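Local coordinates for protein pyocin S5 (Pseudomonas aeruginosa PAO1, PDB 6THK) that probably kills susceptible bacteria by forming channels that depolarize the cytoplasmic membrane, as a pore-forming bacteriocin of the colicin family, at residues A[331-334]-A[335-338]; A[459-462]-A[463-467]; A[401-404]-A[405-409]. The protein carries 1 engineered substitution. All blocks are in the same frame, centred on the assembly; numbering follows the deposited sequence.

All three contacts fall within the colicin pore-forming domain, far out on one side of the chain's centre. Contact 1 carries a zinc ion on helix 272-338, contact 2 lies at the end of helix 451-464, and contact 3 on helix 396-409. Contact 2 touches both others: Y331 OH packs 3.5 Å from F459 CE2, and F459 CB lies 3.5 Å from F406 CE2. A probable hydrogen bond of 2.9 Å joins T463 OG1 to S402 OG. Contacts 1 and 3 do not touch, their nearest atoms being about 7 Å apart. The zinc ion of contact 1 lies about 12 Å from the side chain of T463 and about 13 Å from that of F406.

Contact 1 of 3, residues A[331-334]-A[335-338]; sequences YKEV and TEKF. With ZN (zinc ion), chain J.
E333 and E336, three residues apart on helix 272-338, hold a zinc ion between their carboxylates. The backbone beneath them keeps its helical bonds: the amide nitrogens of T335, E336, K337 and F338 each bond to the carbonyl four residues earlier, and E336 N lies 3.0 Å from K332 O.

E336 can be followed outward from its root. Its CB sits 3.5 Å from E333 O, and CG passes 3.8 Å from K332 O, still against the preceding turn. Beyond CG the chain is extended (chi2 180°), which carries CD clear of the backbone and up to the metal. The two carboxylate oxygens then differ in role: E336 OE2 binds the zinc ion at 2.2 Å, whereas E336 OE1 remains 3.1 Å from it, evidence for one-oxygen coordination.

E333 arrives along another path, its chain bent at chi2 (66°) so that its end comes back near the following turn. Here OE1 of E333 is the ligand, 2.3 Å from zinc, while OE2 of E333 stays 3.2 Å from the ion. The two side chains cross obliquely, with carboxylate planes 68° apart, and E333 OE2 is 3.7 Å from E336 OE2. The cation between these acidic groups probably offsets their mutual repulsion.

On another side of the helix, T335 OG1 adds a weak bond to Y331 O, which T335 N already grips. V334 meets F338 more loosely, through CG1 and CB.

K332 turns to D329 in a salt bridge. The inward side of the segment is covered by helix 340-353: S343 packs on V334 and T335 and gives its OG to Y331 O, while Y331 lies on A350 and makes a cation-pi contact with R347.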
loop_
_atom_site.group_PDB
_atom_site.type_symbol
_atom_site.label_atom_id
_atom_site.label_comp_id
_atom_site.label_asym_id
_atom_site.label_seq_id
_atom_site.Cartn_x
_atom_site.Cartn_y
_atom_site.Cartn_z
ATOM N N TYR A 331 10.577 -43.505 33.370
ATOM C CA TYR A 331 11.558 -44.102 34.256
ATOM C C TYR A 331 11.063 -44.107 35.700
ATOM O O TYR A 331 11.295 -45.056 36.430
ATOM C CB TYR A 331 12.901 -43.394 34.149
ATOM C CG TYR A 331 13.491 -43.411 32.768
ATOM C CD1 TYR A 331 13.885 -44.590 32.179
ATOM C CD2 TYR A 331 13.656 -42.244 32.056
ATOM C CE1 TYR A 331 14.425 -44.608 30.915
ATOM C CE2 TYR A 331 14.192 -42.251 30.794
ATOM C CZ TYR A 331 14.576 -43.435 30.229
ATOM O OH TYR A 331 15.111 -43.444 28.972
ATOM N N LYS A 332 10.414 -43.026 36.116
ATOM C CA LYS A 332 9.885 -42.940 37.467
ATOM C C LYS A 332 8.807 -43.983 37.703
ATOM O O LYS A 332 8.804 -44.656 38.717
ATOM C CB LYS A 332 9.298 -41.557 37.721
ATOM C CG LYS A 332 10.319 -40.462 37.960
ATOM C CD LYS A 332 9.630 -39.123 38.144
ATOM C CE LYS A 332 10.466 -37.989 37.581
ATOM N NZ LYS A 332 9.723 -37.179 36.577
ATOM N N GLU A 333 7.908 -44.126 36.734
ATOM C CA GLU A 333 6.818 -45.093 36.811
ATOM C C GLU A 333 7.349 -46.516 36.833
ATOM O O GLU A 333 6.793 -47.383 37.489
ATOM C CB GLU A 333 5.813 -44.895 35.687
ATOM C CG GLU A 333 4.580 -45.770 35.815
ATOM C CD GLU A 333 3.721 -45.422 37.013
ATOM O OE1 GLU A 333 3.448 -44.228 37.226
ATOM O OE2 GLU A 333 3.312 -46.347 37.739
ATOM N N VAL A 334 8.408 -46.760 36.069
ATOM C CA VAL A 334 9.054 -48.055 36.035
ATOM C C VAL A 334 9.636 -48.374 37.409
ATOM O O VAL A 334 9.589 -49.508 37.851
ATOM C CB VAL A 334 10.148 -48.120 34.963
ATOM C CG1 VAL A 334 11.106 -49.254 35.260
ATOM C CG2 VAL A 334 9.525 -48.294 33.590
ATOM N N THR A 335 10.217 -47.374 38.068
ATOM C CA THR A 335 10.750 -47.555 39.407
ATOM C C THR A 335 9.616 -47.899 40.356
ATOM O O THR A 335 9.735 -48.792 41.174
ATOM C CB THR A 335 11.409 -46.274 39.938
ATOM O OG1 THR A 335 12.637 -46.033 39.257
ATOM C CG2 THR A 335 11.700 -46.409 41.409
ATOM N N GLU A 336 8.495 -47.209 40.216
ATOM C CA GLU A 336 7.352 -47.440 41.081
ATOM C C GLU A 336 6.794 -48.851 40.956
ATOM O O GLU A 336 6.483 -49.476 41.951
ATOM C CB GLU A 336 6.237 -46.440 40.763
ATOM C CG GLU A 336 6.285 -45.137 41.543
ATOM C CD GLU A 336 5.151 -44.195 41.170
ATOM O OE1 GLU A 336 5.394 -42.975 41.078
ATOM O OE2 GLU A 336 4.015 -44.673 40.965
ATOM N N LYS A 337 6.708 -49.362 39.736
ATOM C CA LYS A 337 6.134 -50.682 39.492
ATOM C C LYS A 337 7.096 -51.874 39.473
ATOM O O LYS A 337 6.718 -52.973 39.850
ATOM C CB LYS A 337 5.309 -50.654 38.198
ATOM C CG LYS A 337 4.517 -51.917 37.930
ATOM C CD LYS A 337 3.018 -51.676 38.016
ATOM C CE LYS A 337 2.261 -52.991 38.123
ATOM N NZ LYS A 337 0.875 -52.921 37.584
ATOM N N PHE A 338 8.322 -51.659 39.018
ATOM C CA PHE A 338 9.327 -52.720 38.925
ATOM C C PHE A 338 10.566 -52.558 39.811
ATOM O O PHE A 338 11.333 -53.513 39.943
ATOM C CB PHE A 338 9.779 -52.895 37.466
ATOM C CG PHE A 338 8.740 -53.359 36.475
ATOM C CD1 PHE A 338 7.597 -54.029 36.896
ATOM C CD2 PHE A 338 8.931 -53.179 35.116
ATOM C CE1 PHE A 338 6.644 -54.455 35.980
ATOM C CE2 PHE A 338 7.987 -53.626 34.201
ATOM C CZ PHE A 338 6.844 -54.249 34.639
HETATM ZN ZN ZN J . 2.911 -43.650 39.399
#

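Contact 2 of 3, residues A[459-462]-A[463-467]; sequences FATA and TATPI
At T463 and A464 the helical backbone loses its regular bonding: T463 N bonds weakly to F459 O and A460 O, and A464 N weakly to A460 O but better to T461 O, three residues back, at 3.3 Å from above the carbonyl plane (65° out of it). Two threonine hydroxyls add to this weakly bonded stretch. T463 OG1 lies between its own backbone N and carbonyl carbon (chi1 73°), a torsion that folds it back to donate to A460 O at 2.7 Å. T465 OG1 likewise donates to T461 O at 2.7 Å, so this carbonyl serves two donors. Residues 459-467 run from helix 451-464 through a short turn to helix 468-481, within a stretch predicted to span the membrane; this is consistent with the hydrophobic helical hairpin of channel-forming colicins. P466 is the centre of an inverse gamma turn there, in which I467 N bonds to T465 O at 2.8 Å. The chain thereby brings I467 back over the helix: its CD1 meets T461 CG2 at 4.0 Å, and its CG2 meets A462 CA at 4.0 Å. T461 OG1 bonds to Y423 OH and I457 O, and F472 of helix 468-481 covers both A462 and I467.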
loop_
_atom_site.group_PDB
_atom_site.type_symbol
_atom_site.label_atom_id
_atom_site.label_comp_id
_atom_site.label_asym_id
_atom_site.label_seq_id
_atom_site.Cartn_x
_atom_site.Cartn_y
_atom_site.Cartn_z
ATOM N N PHE A 459 10.084 -49.648 25.157
ATOM C CA PHE A 459 9.401 -48.835 26.156
ATOM C C PHE A 459 7.888 -48.711 25.857
ATOM O O PHE A 459 7.092 -48.846 26.789
ATOM C CB PHE A 459 10.080 -47.453 26.282
ATOM C CG PHE A 459 11.496 -47.411 26.855
ATOM C CD1 PHE A 459 12.184 -48.585 27.157
ATOM C CD2 PHE A 459 12.138 -46.195 27.086
ATOM C CE1 PHE A 459 13.478 -48.541 27.706
ATOM C CE2 PHE A 459 13.426 -46.156 27.627
ATOM C CZ PHE A 459 14.082 -47.329 27.942
ATOM N N ALA A 460 7.488 -48.483 24.563
ATOM C CA ALA A 460 6.061 -48.372 24.153
ATOM C C ALA A 460 5.286 -49.648 24.529
ATOM O O ALA A 460 4.130 -49.571 24.960
ATOM C CB ALA A 460 5.942 -48.102 22.654
ATOM N N THR A 461 5.969 -50.807 24.440
ATOM C CA THR A 461 5.457 -52.123 24.834
ATOM C C THR A 461 5.104 -52.173 26.340
ATOM O O THR A 461 4.017 -52.616 26.675
ATOM C CB THR A 461 6.461 -53.202 24.426
ATOM O OG1 THR A 461 6.645 -53.115 23.014
ATOM C CG2 THR A 461 5.992 -54.595 24.774
ATOM N N ALA A 462 6.003 -51.714 27.239
ATOM C CA ALA A 462 5.780 -51.700 28.691
ATOM C C ALA A 462 4.573 -50.863 29.101
ATOM O O ALA A 462 4.004 -51.119 30.151
ATOM C CB ALA A 462 7.016 -51.171 29.396
ATOM N N THR A 463 4.190 -49.854 28.282
ATOM C CA THR A 463 3.075 -48.934 28.568
ATOM C C THR A 463 1.696 -49.399 28.051
ATOM O O THR A 463 0.666 -48.870 28.482
ATOM C CB THR A 463 3.370 -47.519 28.014
ATOM O OG1 THR A 463 3.247 -47.567 26.593
ATOM C CG2 THR A 463 4.729 -46.955 28.450
ATOM N N ALA A 464 1.677 -50.334 27.095
ATOM C CA ALA A 464 0.437 -50.801 26.469
ATOM C C ALA A 464 0.106 -52.268 26.744
ATOM O O ALA A 464 -0.944 -52.742 26.306
ATOM C CB ALA A 464 0.532 -50.572 24.968
ATOM N N THR A 465 0.980 -52.976 27.468
ATOM C CA THR A 465 0.868 -54.418 27.708
ATOM C C THR A 465 1.042 -54.792 29.202
ATOM O O THR A 465 1.934 -54.219 29.838
ATOM C CB THR A 465 2.048 -55.087 26.932
ATOM O OG1 THR A 465 2.281 -54.406 25.714
ATOM C CG2 THR A 465 1.853 -56.533 26.640
ATOM N N PRO A 466 0.325 -55.828 29.738
ATOM C CA PRO A 466 0.603 -56.306 31.112
ATOM C C PRO A 466 1.797 -57.285 31.085
ATOM O O PRO A 466 1.736 -58.432 31.582
ATOM C CB PRO A 466 -0.709 -57.018 31.523
ATOM C CG PRO A 466 -1.565 -57.077 30.264
ATOM C CD PRO A 466 -0.732 -56.635 29.104
ATOM N N ILE A 467 2.915 -56.807 30.497
ATOM C CA ILE A 467 4.139 -57.558 30.220
ATOM C C ILE A 467 4.842 -58.127 31.511
ATOM O O ILE A 467 5.354 -59.270 31.470
ATOM C CB ILE A 467 5.116 -56.760 29.293
ATOM C CG1 ILE A 467 6.215 -57.673 28.768
ATOM C CG2 ILE A 467 5.682 -55.461 29.907
ATOM C CD1 ILE A 467 6.491 -57.524 27.483
#

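Contact 3 of 3, residues A[401-404]-A[405-409]; sequences KSLE and KFSKG
K405 begins the second segment by laying its aliphatic chain back over K401, one turn earlier on helix 396-409. The chain of K405 bends at chi3 (-82°), bringing its CE to 3.3 Å from K401 O and to 3.8 Å from K401 CG. The contact is therefore made by methylenes; the two ammonium groups, with K401 NZ 4.5 Å from K405 NZ, are like charges close together, and K405 also makes a cation-pi contact with F326. The amide of K405 bonds weakly to K401 O.

F406 follows with a nearly straight backbone bond, F406 N to S402 O at 2.8 Å and 171° at the hydrogen. Its ring leans over the same carbonyl at an oblique angle, CD2 of F406 coming 3.2 Å from S402 O, while CE2 approaches the CB of S402. S402 OG bonds to M398 O and to T463 OG1.

At S407 the side chain and amide converge on one acceptor. S407 OG, anti to its carbonyl carbon (chi1 -66°), turns back to donate to L403 O at 2.7 Å, and S407 N donates to L403 O at 2.9 Å from the opposite face of the carbonyl plane. L403 CD1 packs beside that hydroxyl, 3.6 Å from S407 OG.

K408 closes the sequence of touching residues: its amide bonds to E404 O, and its CB and CG lie over that carbonyl before the extended chain continues along A319 and A323 of helix 272-338. The charged ends of E404 and K408, though opposite in sign, are not in contact.

A buried serine returning its hydroxyl to the carbonyl four residues back is a familiar helix feature. Here it belongs to an amphipathic helix packed between helices 272-338 and 451-464, consistent with the helical bundle of colicin pore-forming domains.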
loop_
_atom_site.group_PDB
_atom_site.type_symbol
_atom_site.label_atom_id
_atom_site.label_comp_id
_atom_site.label_asym_id
_atom_site.label_seq_id
_atom_site.Cartn_x
_atom_site.Cartn_y
_atom_site.Cartn_z
ATOM N N LYS A 401 0.915 -44.404 20.242
ATOM C CA LYS A 401 0.982 -43.099 20.879
ATOM C C LYS A 401 2.220 -42.951 21.768
ATOM O O LYS A 401 2.797 -41.865 21.838
ATOM C CB LYS A 401 -0.315 -42.857 21.666
ATOM C CG LYS A 401 -0.410 -41.499 22.341
ATOM C CD LYS A 401 -0.371 -40.322 21.356
ATOM C CE LYS A 401 -0.547 -39.020 22.079
ATOM N NZ LYS A 401 -1.808 -39.020 22.858
ATOM N N SER A 402 2.619 -44.035 22.446
ATOM C CA SER A 402 3.795 -44.054 23.313
ATOM C C SER A 402 5.056 -44.031 22.468
ATOM O O SER A 402 5.963 -43.251 22.755
ATOM C CB SER A 402 3.770 -45.278 24.217
ATOM O OG SER A 402 2.674 -45.165 25.108
ATOM N N LEU A 403 5.086 -44.838 21.375
ATOM C CA LEU A 403 6.213 -44.864 20.441
ATOM C C LEU A 403 6.447 -43.482 19.779
ATOM O O LEU A 403 7.598 -43.110 19.567
ATOM C CB LEU A 403 6.064 -45.994 19.399
ATOM C CG LEU A 403 7.098 -46.050 18.245
ATOM C CD1 LEU A 403 8.513 -46.299 18.766
ATOM C CD2 LEU A 403 6.724 -47.117 17.219
ATOM N N GLU A 404 5.383 -42.701 19.509
ATOM C CA GLU A 404 5.618 -41.391 18.900
ATOM C C GLU A 404 6.231 -40.427 19.929
ATOM O O GLU A 404 7.218 -39.762 19.614
ATOM C CB GLU A 404 4.393 -40.823 18.147
ATOM C CG GLU A 404 3.161 -40.462 18.965
ATOM C CD GLU A 404 2.116 -39.675 18.193
ATOM O OE1 GLU A 404 2.393 -38.505 17.842
ATOM O OE2 GLU A 404 1.022 -40.232 17.932
ATOM N N LYS A 405 5.752 -40.481 21.188
ATOM C CA LYS A 405 6.287 -39.682 22.293
ATOM C C LYS A 405 7.747 -40.064 22.604
ATOM O O LYS A 405 8.594 -39.175 22.698
ATOM C CB LYS A 405 5.402 -39.826 23.540
ATOM C CG LYS A 405 4.286 -38.784 23.615
ATOM C CD LYS A 405 3.350 -39.007 24.797
ATOM C CE LYS A 405 2.290 -40.047 24.506
ATOM N NZ LYS A 405 1.455 -40.374 25.693
ATOM N N PHE A 406 8.055 -41.371 22.734
ATOM C CA PHE A 406 9.436 -41.814 23.009
ATOM C C PHE A 406 10.365 -41.427 21.864
ATOM O O PHE A 406 11.463 -40.928 22.124
ATOM C CB PHE A 406 9.526 -43.326 23.315
ATOM C CG PHE A 406 8.952 -43.750 24.653
ATOM C CD1 PHE A 406 9.417 -43.189 25.841
ATOM C CD2 PHE A 406 7.984 -44.747 24.729
ATOM C CE1 PHE A 406 8.870 -43.568 27.072
ATOM C CE2 PHE A 406 7.443 -45.132 25.963
ATOM C CZ PHE A 406 7.902 -44.552 27.124
ATOM N N SER A 407 9.898 -41.598 20.605
ATOM C CA SER A 407 10.657 -41.238 19.403
ATOM C C SER A 407 10.979 -39.739 19.362
ATOM O O SER A 407 12.102 -39.361 19.014
ATOM C CB SER A 407 9.925 -41.663 18.135
ATOM O OG SER A 407 9.853 -43.078 18.046
ATOM N N LYS A 408 10.001 -38.895 19.734
ATOM C CA LYS A 408 10.185 -37.450 19.803
ATOM C C LYS A 408 11.246 -37.125 20.880
ATOM O O LYS A 408 12.235 -36.478 20.564
ATOM C CB LYS A 408 8.854 -36.767 20.113
ATOM C CG LYS A 408 8.096 -36.315 18.869
ATOM C CD LYS A 408 6.864 -35.478 19.212
ATOM C CE LYS A 408 6.047 -35.151 17.987
ATOM N NZ LYS A 408 4.797 -34.424 18.334
ATOM N N GLY A 409 11.077 -37.673 22.090
ATOM C CA GLY A 409 11.996 -37.511 23.213
ATOM C C GLY A 409 13.444 -37.825 22.873
ATOM O O GLY A 409 14.347 -37.076 23.269
#